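PDB 3F0Y: fiber protein, which forms the trimeric knob of the adenovirus fibre, which probably attaches the virus to a receptor on the host cell. Local coordinates for residues K40-L45 with Y57-S62; L68-N73 with T189-L194; G140-T145 with L194-F199; F152-S157 with I175-N180. All blocks are in the same frame, centred on the assembly; numbering follows the deposited sequence.

Interaction 1. Residues K40-L45 with Y57-S62; sequences KLILTL and YVIGVS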
loop_
_atom_site.group_PDB
_atom_site.type_symbol
_atom_site.label_atom_id
_atom_site.label_comp_id
_atom_site.label_asym_id
_atom_site.label_seq_id
_atom_site.Cartn_x
_atom_site.Cartn_y
_atom_site.Cartn_z
ATOM N N LYS A 40 -12.477 19.178 -4.262
ATOM C CA LYS A 40 -11.179 18.985 -4.893
ATOM C C LYS A 40 -10.841 17.498 -4.859
ATOM O O LYS A 40 -10.691 16.921 -3.782
ATOM C CB LYS A 40 -10.096 19.768 -4.154
ATOM C CG LYS A 40 -10.378 21.248 -3.986
ATOM C CD LYS A 40 -9.328 21.897 -3.100
ATOM C CE LYS A 40 -9.699 23.327 -2.746
ATOM N NZ LYS A 40 -8.590 24.016 -2.031
ATOM N N LEU A 41 -10.750 16.879 -6.033
ATOM C CA LEU A 41 -10.255 15.511 -6.141
ATOM C C LEU A 41 -8.745 15.588 -6.294
ATOM O O LEU A 41 -8.242 16.170 -7.257
ATOM C CB LEU A 41 -10.874 14.793 -7.342
ATOM C CG LEU A 41 -10.461 13.333 -7.566
ATOM C CD1 LEU A 41 -10.971 12.444 -6.439
ATOM C CD2 LEU A 41 -10.967 12.834 -8.912
ATOM N N ILE A 42 -8.027 15.025 -5.326
ATOM C CA ILE A 42 -6.577 14.930 -5.394
ATOM C C ILE A 42 -6.242 13.520 -5.871
ATOM O O ILE A 42 -6.472 12.545 -5.156
ATOM C CB ILE A 42 -5.911 15.204 -4.026
ATOM C CG1 ILE A 42 -6.466 16.486 -3.392
ATOM C CG2 ILE A 42 -4.399 15.310 -4.184
ATOM C CD1 ILE A 42 -6.290 17.729 -4.243
ATOM N N LEU A 43 -5.733 13.418 -7.096
ATOM C CA LEU A 43 -5.398 12.131 -7.693
ATOM C C LEU A 43 -3.980 12.178 -8.232
ATOM O O LEU A 43 -3.634 13.084 -8.987
ATOM C CB LEU A 43 -6.369 11.797 -8.827
ATOM C CG LEU A 43 -6.132 10.461 -9.537
ATOM C CD1 LEU A 43 -6.283 9.295 -8.562
ATOM C CD2 LEU A 43 -7.074 10.307 -10.719
ATOM N N THR A 44 -3.170 11.200 -7.835
ATOM C CA THR A 44 -1.797 11.078 -8.306
ATOM C C THR A 44 -1.576 9.661 -8.816
ATOM O O THR A 44 -1.716 8.693 -8.063
ATOM C CB THR A 44 -0.791 11.388 -7.179
ATOM O OG1 THR A 44 -1.101 12.661 -6.600
ATOM C CG2 THR A 44 0.637 11.399 -7.712
ATOM N N LEU A 45 -1.250 9.550 -10.100
ATOM C CA LEU A 45 -0.934 8.270 -10.724
ATOM C C LEU A 45 0.556 8.243 -11.019
ATOM O O LEU A 45 1.050 9.069 -11.787
ATOM C CB LEU A 45 -1.720 8.098 -12.025
ATOM C CG LEU A 45 -3.239 8.254 -11.936
ATOM C CD1 LEU A 45 -3.848 8.231 -13.326
ATOM C CD2 LEU A 45 -3.849 7.164 -11.057
ATOM N N TYR A 57 -7.555 11.121 -2.794
ATOM C CA TYR A 57 -8.431 11.583 -1.721
ATOM C C TYR A 57 -9.231 12.792 -2.176
ATOM O O TYR A 57 -8.984 13.349 -3.249
ATOM C CB TYR A 57 -7.652 11.894 -0.437
ATOM C CG TYR A 57 -6.586 12.962 -0.551
ATOM C CD1 TYR A 57 -5.376 12.699 -1.183
ATOM C CD2 TYR A 57 -6.776 14.227 0.002
ATOM C CE1 TYR A 57 -4.390 13.669 -1.279
ATOM C CE2 TYR A 57 -5.793 15.205 -0.087
ATOM C CZ TYR A 57 -4.603 14.919 -0.730
ATOM O OH TYR A 57 -3.620 15.874 -0.827
ATOM N N VAL A 58 -10.206 13.178 -1.361
ATOM C CA VAL A 58 -11.078 14.296 -1.683
ATOM C C VAL A 58 -11.004 15.357 -0.595
ATOM O O VAL A 58 -10.873 15.042 0.587
ATOM C CB VAL A 58 -12.541 13.837 -1.876
ATOM C CG1 VAL A 58 -12.624 12.795 -2.976
ATOM C CG2 VAL A 58 -13.118 13.290 -0.583
ATOM N N ILE A 59 -11.059 16.618 -1.013
ATOM C CA ILE A 59 -11.172 17.740 -0.093
ATOM C C ILE A 59 -12.453 18.478 -0.458
ATOM O O ILE A 59 -12.564 19.039 -1.549
ATOM C CB ILE A 59 -9.967 18.692 -0.192
ATOM C CG1 ILE A 59 -8.660 17.932 0.048
ATOM C CG2 ILE A 59 -10.106 19.836 0.808
ATOM C CD1 ILE A 59 -7.427 18.735 -0.259
ATOM N N GLY A 60 -13.425 18.447 0.447
ATOM C CA GLY A 60 -14.740 19.009 0.181
ATOM C C GLY A 60 -14.732 20.525 0.130
ATOM O O GLY A 60 -13.967 21.175 0.844
ATOM N N VAL A 61 -15.589 21.082 -0.723
ATOM C CA VAL A 61 -15.685 22.530 -0.900
ATOM C C VAL A 61 -17.113 23.029 -0.683
ATOM O O VAL A 61 -17.333 23.935 0.119
ATOM C CB VAL A 61 -15.194 22.954 -2.300
ATOM C CG1 VAL A 61 -15.386 24.450 -2.508
ATOM C CG2 VAL A 61 -13.728 22.565 -2.482
ATOM N N SER A 62 -18.077 22.435 -1.387
ATOM C CA SER A 62 -19.477 22.853 -1.271
ATOM C C SER A 62 -20.048 22.478 0.094
ATOM O O SER A 62 -19.631 21.491 0.706
ATOM C CB SER A 62 -20.337 22.250 -2.391
ATOM O OG SER A 62 -20.758 20.931 -2.083
#
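Lys40 N donates to Ile59 O over 2.7 Å in a nearly straight bond (175° at the hydrogen), within the antiparallel beta hairpin that strands 39-48 and 51-60 form in the knob domain. Ile59 N answers with a bond to Lys40 O at 2.8 Å, which makes this a hydrogen-bonded pair. Ile42 and Tyr57 form the next such pair, with Ile42 N 2.8 Å from Tyr57 O. Between them Leu41 and Val58 are a non-hydrogen-bonded pair, and Val58 CA adds a CA-H...O contact of 3.4 Å to Lys40 O.

Lys40, Ile42, Tyr57 and Ile59 project from one face of the sheet. Tyr57 CG lies between the backbone N and the carbonyl carbon (chi1 60°), which brings the ring alongside Ile42, whose CB lies over one face, offset toward the rim. The evidence for a CH-pi contact is Ile42 CB, 3.6 Å from the Tyr57 ring centroid and only 18° off the normal. Ile42 CG2 presses close to Tyr57 CE1 at 3.3 Å, while Ile42 CG1 meets Ile59 CD1 at 4.0 Å.

The extended Lys40 side chain crosses that of Val61 at about a right angle, CG nearest Val61 CG2, and its NZ bonds to Pro23 O and Asn22 OD1. Tyr57 and Ile59 also pack on Ile204 and Glu135, respectively, of a neighbouring subunit. Leu41 and Val58 occupy the other face, where Leu41 CD1 meets Val58 CG1 at 3.9 Å.

Interaction 2. Residues L68-N73 with T189-L194; sequences LTTYRN and TSATTL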
loop_
_atom_site.group_PDB
_atom_site.type_symbol
_atom_site.label_atom_id
_atom_site.label_comp_id
_atom_site.label_asym_id
_atom_site.label_seq_id
_atom_site.Cartn_x
_atom_site.Cartn_y
_atom_site.Cartn_z
ATOM N N LEU A 68 -22.188 16.046 4.196
ATOM C CA LEU A 68 -22.366 14.593 4.096
ATOM C C LEU A 68 -21.801 13.877 5.325
ATOM O O LEU A 68 -22.265 12.796 5.685
ATOM C CB LEU A 68 -21.718 14.035 2.824
ATOM C CG LEU A 68 -22.300 14.484 1.480
ATOM C CD1 LEU A 68 -21.546 13.817 0.341
ATOM C CD2 LEU A 68 -23.793 14.188 1.379
ATOM N N THR A 69 -20.816 14.494 5.975
ATOM C CA THR A 69 -20.235 13.960 7.207
ATOM C C THR A 69 -21.226 13.866 8.378
ATOM O O THR A 69 -20.938 13.209 9.376
ATOM C CB THR A 69 -19.013 14.795 7.656
ATOM O OG1 THR A 69 -19.386 16.175 7.779
ATOM C CG2 THR A 69 -17.880 14.667 6.644
ATOM N N THR A 70 -22.382 14.519 8.259
ATOM C CA THR A 70 -23.411 14.456 9.301
ATOM C C THR A 70 -24.390 13.287 9.124
ATOM O O THR A 70 -25.258 13.076 9.971
ATOM C CB THR A 70 -24.221 15.770 9.370
ATOM O OG1 THR A 70 -24.961 15.947 8.157
ATOM C CG2 THR A 70 -23.294 16.961 9.582
ATOM N N TYR A 71 -24.245 12.529 8.039
ATOM C CA TYR A 71 -25.164 11.434 7.719
ATOM C C TYR A 71 -24.545 10.065 8.021
ATOM O O TYR A 71 -23.336 9.892 7.896
ATOM C CB TYR A 71 -25.586 11.527 6.250
ATOM C CG TYR A 71 -26.363 12.788 5.935
ATOM C CD1 TYR A 71 -25.702 13.974 5.643
ATOM C CD2 TYR A 71 -27.756 12.796 5.938
ATOM C CE1 TYR A 71 -26.402 15.138 5.360
ATOM C CE2 TYR A 71 -28.468 13.957 5.654
ATOM C CZ TYR A 71 -27.785 15.125 5.366
ATOM O OH TYR A 71 -28.479 16.280 5.083
ATOM N N ARG A 72 -25.387 9.110 8.425
ATOM C CA ARG A 72 -24.938 7.765 8.800
ATOM C C ARG A 72 -24.703 6.856 7.594
ATOM O O ARG A 72 -23.890 5.936 7.655
ATOM C CB ARG A 72 -25.960 7.104 9.731
ATOM C CG ARG A 72 -25.901 7.597 11.169
ATOM C CD ARG A 72 -27.158 7.242 11.960
ATOM N NE ARG A 72 -27.439 5.804 11.987
ATOM C CZ ARG A 72 -28.340 5.222 12.777
ATOM N NH1 ARG A 72 -29.073 5.940 13.624
ATOM N NH2 ARG A 72 -28.514 3.907 12.718
ATOM N N ASN A 73 -25.432 7.109 6.512
ATOM C CA ASN A 73 -25.354 6.297 5.301
ATOM C C ASN A 73 -25.051 7.193 4.110
ATOM O O ASN A 73 -25.907 7.961 3.667
ATOM C CB ASN A 73 -26.662 5.532 5.068
ATOM C CG ASN A 73 -27.136 4.794 6.304
ATOM O OD1 ASN A 73 -28.085 5.212 6.969
ATOM N ND2 ASN A 73 -26.465 3.699 6.628
ATOM N N THR A 189 -23.596 20.876 13.801
ATOM C CA THR A 189 -22.831 21.989 14.355
ATOM C C THR A 189 -21.318 21.738 14.388
ATOM O O THR A 189 -20.543 22.687 14.527
ATOM C CB THR A 189 -23.316 22.335 15.783
ATOM O OG1 THR A 189 -23.175 21.192 16.633
ATOM C CG2 THR A 189 -24.776 22.768 15.763
ATOM N N SER A 190 -20.900 20.477 14.260
ATOM C CA SER A 190 -19.477 20.113 14.321
ATOM C C SER A 190 -18.839 19.881 12.943
ATOM O O SER A 190 -17.613 19.895 12.822
ATOM C CB SER A 190 -19.280 18.870 15.198
ATOM O OG SER A 190 -19.895 17.725 14.633
ATOM N N ALA A 191 -19.657 19.666 11.916
ATOM C CA ALA A 191 -19.145 19.463 10.560
ATOM C C ALA A 191 -18.412 20.710 10.064
ATOM O O ALA A 191 -18.835 21.835 10.333
ATOM C CB ALA A 191 -20.280 19.105 9.606
ATOM N N THR A 192 -17.306 20.498 9.355
ATOM C CA THR A 192 -16.546 21.587 8.749
ATOM C C THR A 192 -16.244 21.256 7.289
ATOM O O THR A 192 -16.956 21.706 6.390
ATOM C CB THR A 192 -15.236 21.866 9.517
ATOM O OG1 THR A 192 -14.473 20.657 9.629
ATOM C CG2 THR A 192 -15.535 22.402 10.905
ATOM N N THR A 193 -15.208 20.455 7.059
ATOM C CA THR A 193 -14.813 20.064 5.711
ATOM C C THR A 193 -14.680 18.552 5.629
ATOM O O THR A 193 -13.998 17.941 6.452
ATOM C CB THR A 193 -13.468 20.700 5.310
ATOM O OG1 THR A 193 -13.538 22.118 5.487
ATOM C CG2 THR A 193 -13.132 20.390 3.853
ATOM N N LEU A 194 -15.337 17.958 4.635
ATOM C CA LEU A 194 -15.201 16.534 4.366
ATOM C C LEU A 194 -13.865 16.286 3.677
ATOM O O LEU A 194 -13.695 16.604 2.499
ATOM C CB LEU A 194 -16.357 16.032 3.493
ATOM C CG LEU A 194 -16.313 14.575 3.016
ATOM C CD1 LEU A 194 -15.787 13.638 4.095
ATOM C CD2 LEU A 194 -17.697 14.134 2.548
HETATM O O HOH W 1 -17.042 17.775 8.448
#
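Thr69 and Leu194 bring their CA atoms to 6.3 Å, the nearest CA pair across the contact between the 3-10 turn at residues 68-70 and an irregular loop, and no direct hydrogen bond joins the two segments. The turn is closed on its own side by Tyr71 N bonding to Leu68 O at 3.1 Å.

Thr69 carries the contact with both branches. Its CG2 is anti to the carbonyl carbon and meets Leu194 CD1 at 3.5 Å, tighter than usual for two methyl groups, as the two side chains slide past each other in opposite directions. The other Leu194 methyl, CD2, reaches Leu68 CB at 4.0 Å. Ala191 CB faces two threonines at once, 3.6 Å from Thr69 OG1 and 3.7 Å from Thr70 CG2.

Polar linkage comes through a water, which donates to Thr69 OG1 (2.9 Å) and accepts from Thr192 N (2.9 Å). Thr69 OG1 has a second partner in Asn66 O, so the hydroxyl is held on both its donor and acceptor sides.

Around the contact, Leu194 packs on Phe65 of helix 63-66, Phe76 of strand 73-82 and Tyr144 of strand 137-145, so this loop-to-loop junction packs against the short helix and two strands of one sheet of the knob's beta sandwich.

Interaction 3. Residues G140-T145 with L194-F199; sequences GTCHYT and LVTSPF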
loop_
_atom_site.group_PDB
_atom_site.type_symbol
_atom_site.label_atom_id
_atom_site.label_comp_id
_atom_site.label_asym_id
_atom_site.label_seq_id
_atom_site.Cartn_x
_atom_site.Cartn_y
_atom_site.Cartn_z
ATOM N N GLY A 140 -10.593 -1.188 -0.385
ATOM C CA GLY A 140 -9.753 -0.680 0.683
ATOM C C GLY A 140 -10.524 0.212 1.624
ATOM O O GLY A 140 -11.760 0.233 1.609
ATOM N N THR A 141 -9.784 0.938 2.456
ATOM C CA THR A 141 -10.366 1.857 3.423
ATOM C C THR A 141 -9.525 3.129 3.516
ATOM O O THR A 141 -8.316 3.104 3.272
ATOM C CB THR A 141 -10.456 1.197 4.820
ATOM O OG1 THR A 141 -11.199 -0.026 4.731
ATOM C CG2 THR A 141 -11.133 2.120 5.825
ATOM N N CYS A 142 -10.175 4.230 3.864
ATOM C CA CYS A 142 -9.494 5.463 4.212
ATOM C C CYS A 142 -10.192 5.949 5.471
ATOM O O CYS A 142 -11.083 5.269 5.983
ATOM C CB CYS A 142 -9.576 6.488 3.080
ATOM S SG CYS A 142 -11.220 7.142 2.770
ATOM N N HIS A 143 -9.792 7.106 5.979
ATOM C CA HIS A 143 -10.389 7.626 7.197
ATOM C C HIS A 143 -10.724 9.098 7.077
ATOM O O HIS A 143 -10.019 9.856 6.412
ATOM C CB HIS A 143 -9.456 7.410 8.386
ATOM C CG HIS A 143 -9.372 5.986 8.834
ATOM N ND1 HIS A 143 -8.564 5.057 8.215
ATOM C CD2 HIS A 143 -9.994 5.331 9.842
ATOM C CE1 HIS A 143 -8.693 3.891 8.821
ATOM N NE2 HIS A 143 -9.557 4.029 9.811
ATOM N N TYR A 144 -11.818 9.479 7.726
ATOM C CA TYR A 144 -12.149 10.872 7.949
ATOM C C TYR A 144 -11.742 11.222 9.376
ATOM O O TYR A 144 -12.143 10.544 10.322
ATOM C CB TYR A 144 -13.648 11.108 7.746
ATOM C CG TYR A 144 -14.128 12.427 8.303
ATOM C CD1 TYR A 144 -13.881 13.618 7.630
ATOM C CD2 TYR A 144 -14.817 12.486 9.511
ATOM C CE1 TYR A 144 -14.310 14.829 8.138
ATOM C CE2 TYR A 144 -15.254 13.696 10.027
ATOM C CZ TYR A 144 -14.994 14.864 9.335
ATOM O OH TYR A 144 -15.416 16.073 9.832
ATOM N N THR A 145 -10.939 12.271 9.523
ATOM C CA THR A 145 -10.530 12.755 10.836
ATOM C C THR A 145 -11.619 13.679 11.376
ATOM O O THR A 145 -11.871 14.748 10.814
ATOM C CB THR A 145 -9.183 13.503 10.770
ATOM O OG1 THR A 145 -8.200 12.660 10.152
ATOM C CG2 THR A 145 -8.710 13.890 12.164
ATOM N N LEU A 194 -15.337 17.958 4.635
ATOM C CA LEU A 194 -15.201 16.534 4.366
ATOM C C LEU A 194 -13.865 16.286 3.677
ATOM O O LEU A 194 -13.695 16.604 2.499
ATOM C CB LEU A 194 -16.357 16.032 3.493
ATOM C CG LEU A 194 -16.313 14.575 3.016
ATOM C CD1 LEU A 194 -15.787 13.638 4.095
ATOM C CD2 LEU A 194 -17.697 14.134 2.548
ATOM N N VAL A 195 -12.915 15.741 4.432
ATOM C CA VAL A 195 -11.621 15.342 3.898
ATOM C C VAL A 195 -11.442 13.845 4.119
ATOM O O VAL A 195 -11.610 13.358 5.235
ATOM C CB VAL A 195 -10.465 16.088 4.594
ATOM C CG1 VAL A 195 -9.112 15.546 4.132
ATOM C CG2 VAL A 195 -10.562 17.584 4.333
ATOM N N THR A 196 -11.116 13.115 3.057
ATOM C CA THR A 196 -10.747 11.708 3.191
ATOM C C THR A 196 -9.226 11.618 3.256
ATOM O O THR A 196 -8.526 12.417 2.634
ATOM C CB THR A 196 -11.279 10.850 2.018
ATOM O OG1 THR A 196 -10.652 11.245 0.791
ATOM C CG2 THR A 196 -12.792 10.986 1.887
ATOM N N SER A 197 -8.715 10.662 4.027
ATOM C CA SER A 197 -7.279 10.411 4.062
ATOM C C SER A 197 -6.881 9.732 2.754
ATOM O O SER A 197 -7.715 9.088 2.118
ATOM C CB SER A 197 -6.894 9.549 5.266
ATOM O OG SER A 197 -7.527 8.284 5.225
ATOM N N PRO A 198 -5.610 9.875 2.341
ATOM C CA PRO A 198 -5.214 9.308 1.055
ATOM C C PRO A 198 -5.421 7.801 0.987
ATOM O O PRO A 198 -5.093 7.087 1.937
ATOM C CB PRO A 198 -3.721 9.644 0.961
ATOM C CG PRO A 198 -3.501 10.747 1.921
ATOM C CD PRO A 198 -4.486 10.544 3.019
ATOM N N PHE A 199 -5.988 7.336 -0.120
ATOM C CA PHE A 199 -6.068 5.912 -0.401
ATOM C C PHE A 199 -5.115 5.593 -1.539
ATOM O O PHE A 199 -5.191 6.205 -2.606
ATOM C CB PHE A 199 -7.489 5.507 -0.782
ATOM C CG PHE A 199 -7.618 4.063 -1.181
ATOM C CD1 PHE A 199 -7.221 3.055 -0.310
ATOM C CD2 PHE A 199 -8.133 3.710 -2.420
ATOM C CE1 PHE A 199 -7.333 1.720 -0.671
ATOM C CE2 PHE A 199 -8.255 2.373 -2.786
ATOM C CZ PHE A 199 -7.853 1.378 -1.910
HETATM O O HOH W 2 -6.007 4.450 3.111
HETATM O O HOH W 3 -10.368 13.819 7.407
#
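Cys142, Phe199 and Tyr144 bury the most surface here, spaced along strand 137-145 and the extended segment 194-199, whose overall direction is 143° from that of 140-145. Cys142 holds the middle. Its CB lies 3.3 Å from Ser197 O, and SG, placed between the backbone N and the carbonyl carbon (chi1 68°), rests 3.8 Å from Thr196 CB.

Beside it Ser197 grips the next residue with backbone and side chain together. Ser197 OG accepts from His143 N at 2.7 Å (159° at the hydrogen), and Ser197 N donates to His143 O at 2.8 Å. A serine hydroxyl thus takes the place that a carbonyl would have in a regular strand pair, so the segment, although extended, is not paired here as a regular strand.

At one end the ring of Phe199 comes to Gly140, with CE1 3.7 Å from Gly140 CA. A water between the two segments donates to Thr141 O at 2.7 Å and to Pro198 O. At the other end Val195 O approaches the rim of the Tyr144 ring near its plane, 3.3 Å from Tyr144 CD1, and Leu194 CD1 touches the same ring carbon obliquely. Tyr144 OH continues outward to Glu186 OE2 and to Lys134 NZ of a neighbouring subunit.

The loop also bonds to strand 51-60, Thr196 OG1 accepting from Val58 N. A segment that ties the edge strand of one sheet to a strand of the other, with Ser197 and Pro198 packing on Tyr137 of the neighbouring subunit, fits the antiparallel beta sandwich of the trimeric adenovirus knob.

Interaction 4. Residues F152-S157 with I175-N180; sequences FPIDIS and ITWSWN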
loop_
_atom_site.group_PDB
_atom_site.type_symbol
_atom_site.label_atom_id
_atom_site.label_comp_id
_atom_site.label_asym_id
_atom_site.label_seq_id
_atom_site.Cartn_x
_atom_site.Cartn_y
_atom_site.Cartn_z
ATOM N N PHE A 152 -12.590 8.108 11.592
ATOM C CA PHE A 152 -13.811 7.466 11.113
ATOM C C PHE A 152 -13.522 6.689 9.829
ATOM O O PHE A 152 -13.225 7.294 8.799
ATOM C CB PHE A 152 -14.891 8.519 10.851
ATOM C CG PHE A 152 -16.213 7.939 10.435
ATOM C CD1 PHE A 152 -17.159 7.581 11.384
ATOM C CD2 PHE A 152 -16.509 7.751 9.095
ATOM C CE1 PHE A 152 -18.381 7.045 11.003
ATOM C CE2 PHE A 152 -17.724 7.216 8.707
ATOM C CZ PHE A 152 -18.663 6.864 9.661
ATOM N N PRO A 153 -13.627 5.347 9.875
ATOM C CA PRO A 153 -13.285 4.547 8.700
ATOM C C PRO A 153 -14.311 4.663 7.572
ATOM O O PRO A 153 -15.517 4.586 7.816
ATOM C CB PRO A 153 -13.249 3.118 9.248
ATOM C CG PRO A 153 -14.178 3.135 10.398
ATOM C CD PRO A 153 -14.071 4.505 11.002
ATOM N N ILE A 154 -13.816 4.849 6.352
ATOM C CA ILE A 154 -14.656 4.942 5.162
ATOM C C ILE A 154 -14.253 3.839 4.192
ATOM O O ILE A 154 -13.070 3.677 3.901
ATOM C CB ILE A 154 -14.488 6.310 4.467
ATOM C CG1 ILE A 154 -14.898 7.446 5.409
ATOM C CG2 ILE A 154 -15.303 6.366 3.176
ATOM C CD1 ILE A 154 -14.653 8.831 4.840
ATOM N N ASP A 155 -15.231 3.084 3.695
ATOM C CA ASP A 155 -14.965 2.024 2.723
ATOM C C ASP A 155 -14.723 2.616 1.343
ATOM O O ASP A 155 -15.409 3.552 0.935
ATOM C CB ASP A 155 -16.142 1.050 2.636
ATOM C CG ASP A 155 -16.400 0.323 3.937
ATOM O OD1 ASP A 155 -15.427 -0.005 4.645
ATOM O OD2 ASP A 155 -17.583 0.075 4.246
ATOM N N ILE A 156 -13.751 2.061 0.626
ATOM C CA ILE A 156 -13.491 2.471 -0.748
ATOM C C ILE A 156 -13.574 1.271 -1.675
ATOM O O ILE A 156 -12.979 0.226 -1.411
ATOM C CB ILE A 156 -12.118 3.138 -0.908
ATOM C CG1 ILE A 156 -12.028 4.376 -0.018
ATOM C CG2 ILE A 156 -11.885 3.528 -2.369
ATOM C CD1 ILE A 156 -10.737 5.141 -0.171
ATOM N N SER A 157 -14.333 1.434 -2.753
ATOM C CA SER A 157 -14.418 0.447 -3.813
ATOM C C SER A 157 -13.950 1.118 -5.094
ATOM O O SER A 157 -14.430 2.195 -5.445
ATOM C CB SER A 157 -15.858 -0.042 -3.966
ATOM O OG SER A 157 -15.947 -1.085 -4.918
ATOM N N ILE A 175 -14.157 5.366 -8.470
ATOM C CA ILE A 175 -13.770 5.268 -7.067
ATOM C C ILE A 175 -14.959 5.657 -6.200
ATOM O O ILE A 175 -15.416 6.796 -6.250
ATOM C CB ILE A 175 -12.585 6.202 -6.740
ATOM C CG1 ILE A 175 -11.458 6.032 -7.765
ATOM C CG2 ILE A 175 -12.065 5.926 -5.338
ATOM C CD1 ILE A 175 -10.357 7.065 -7.630
ATOM N N THR A 176 -15.453 4.704 -5.411
ATOM C CA THR A 176 -16.627 4.915 -4.569
ATOM C C THR A 176 -16.244 4.924 -3.097
ATOM O O THR A 176 -15.741 3.931 -2.576
ATOM C CB THR A 176 -17.681 3.812 -4.787
ATOM O OG1 THR A 176 -18.123 3.833 -6.148
ATOM C CG2 THR A 176 -18.884 4.015 -3.863
ATOM N N TRP A 177 -16.482 6.057 -2.440
ATOM C CA TRP A 177 -16.349 6.173 -0.994
ATOM C C TRP A 177 -17.718 5.936 -0.387
ATOM O O TRP A 177 -18.715 6.462 -0.885
ATOM C CB TRP A 177 -15.880 7.572 -0.597
ATOM C CG TRP A 177 -14.461 7.875 -0.937
ATOM C CD1 TRP A 177 -13.383 7.753 -0.117
ATOM C CD2 TRP A 177 -13.964 8.372 -2.185
ATOM N NE1 TRP A 177 -12.240 8.134 -0.776
ATOM C CE2 TRP A 177 -12.570 8.522 -2.047
ATOM C CE3 TRP A 177 -14.563 8.706 -3.405
ATOM C CZ2 TRP A 177 -11.760 8.988 -3.086
ATOM C CZ3 TRP A 177 -13.759 9.170 -4.438
ATOM C CH2 TRP A 177 -12.373 9.307 -4.271
ATOM N N SER A 178 -17.770 5.154 0.686
ATOM C CA SER A 178 -19.037 4.878 1.348
ATOM C C SER A 178 -18.866 4.546 2.821
ATOM O O SER A 178 -17.805 4.098 3.262
ATOM C CB SER A 178 -19.769 3.730 0.648
ATOM O OG SER A 178 -19.081 2.503 0.819
ATOM N N TRP A 179 -19.928 4.777 3.582
ATOM C CA TRP A 179 -20.006 4.258 4.935
ATOM C C TRP A 179 -21.455 4.028 5.346
ATOM O O TRP A 179 -22.367 4.682 4.838
ATOM C CB TRP A 179 -19.286 5.174 5.927
ATOM C CG TRP A 179 -19.894 6.526 6.097
ATOM C CD1 TRP A 179 -20.912 6.863 6.935
ATOM C CD2 TRP A 179 -19.495 7.735 5.441
ATOM N NE1 TRP A 179 -21.187 8.203 6.831
ATOM C CE2 TRP A 179 -20.330 8.765 5.923
ATOM C CE3 TRP A 179 -18.518 8.047 4.488
ATOM C CZ2 TRP A 179 -20.221 10.088 5.482
ATOM C CZ3 TRP A 179 -18.409 9.362 4.051
ATOM C CH2 TRP A 179 -19.256 10.364 4.549
ATOM N N ASN A 180 -21.630 3.067 6.246
ATOM C CA ASN A 180 -22.932 2.701 6.787
ATOM C C ASN A 180 -22.753 2.364 8.269
ATOM O O ASN A 180 -22.380 1.242 8.613
ATOM C CB ASN A 180 -23.494 1.502 6.008
ATOM C CG ASN A 180 -24.875 1.069 6.482
ATOM O OD1 ASN A 180 -25.420 1.605 7.447
ATOM N ND2 ASN A 180 -25.448 0.088 5.793
HETATM O O HOH W 4 -19.945 1.072 3.055
HETATM O O HOH W 5 -16.656 2.424 -7.920
#
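Phe152 and Trp179 meet in a T-shaped stack: the edge of the phenyl ring points at the five-membered ring of the indole, with planes at 83° and centroids 4.8 Å apart. The closest atoms are Phe152 CE2 and Trp179 CG at 3.5 Å; with Phe152 CG anti to the backbone N (chi1 -176°), the ring is carried toward the indole. Ile154 lies side by side with Trp179, its CG1 3.8 Å from Trp179 CE3, while its CG2 reaches Trp177 CB.

Further along, the side chains of Ile156 and Trp177 lie side by side, pointing the same way, and Ile156 CG1 is 3.6 Å from Trp177 CD1. Ile156 CG2 also touches Ile175 CG2.

The backbones of this antiparallel hairpin set the register. Thr176 N donates to Ser157 O at 2.7 Å (172° at the hydrogen), with Ser157 N returning a bond to Thr176 O; Asp155 and Ser178 form a second hydrogen-bonded pair, and Ile156 and Trp177 sit between them as a non-hydrogen-bonded one.

In the second shell, Trp179 NE1 bonds to Tyr71 O, and the Trp177 ring meets Phe76 of strand 73-82. A water bridges Asp155 OD2 and Ser178 OG, 2.8 Å from each. Thr176 OG1 bonds to Thr77 OG1 and to another water. The chemistry divides by face: that of Ile156 and Trp177 depends on apolar contact, whereas that of Asp155 and Ser178 meets its polar needs partly through water, consistent with a solvent-facing side of the sheet.

Overall arrangement
The four contacts trace the two sheets of the knob and the connections between them. Interactions 3 and 4 are closest, with centres about 8 Å apart, because strands 137-145 and 151-160 are neighbours in one sheet: Cys142 O lies 2.8 Å from Ile154 N. Interaction 1 belongs to the other sheet and meets interaction 4 across the interior, where Val58 CG1 is 3.7 Å from Trp177 CH2. Leu194 is shared by interactions 2 and 3, and its O lies 2.8 Å from Gly60 N of interaction 1. Interaction 2 reaches interaction 4 through Tyr71 O and Trp179 NE1 (2.9 Å). Interactions 1, 2 and 3 also touch a neighbouring subunit, whereas the segments of interaction 4 touch none.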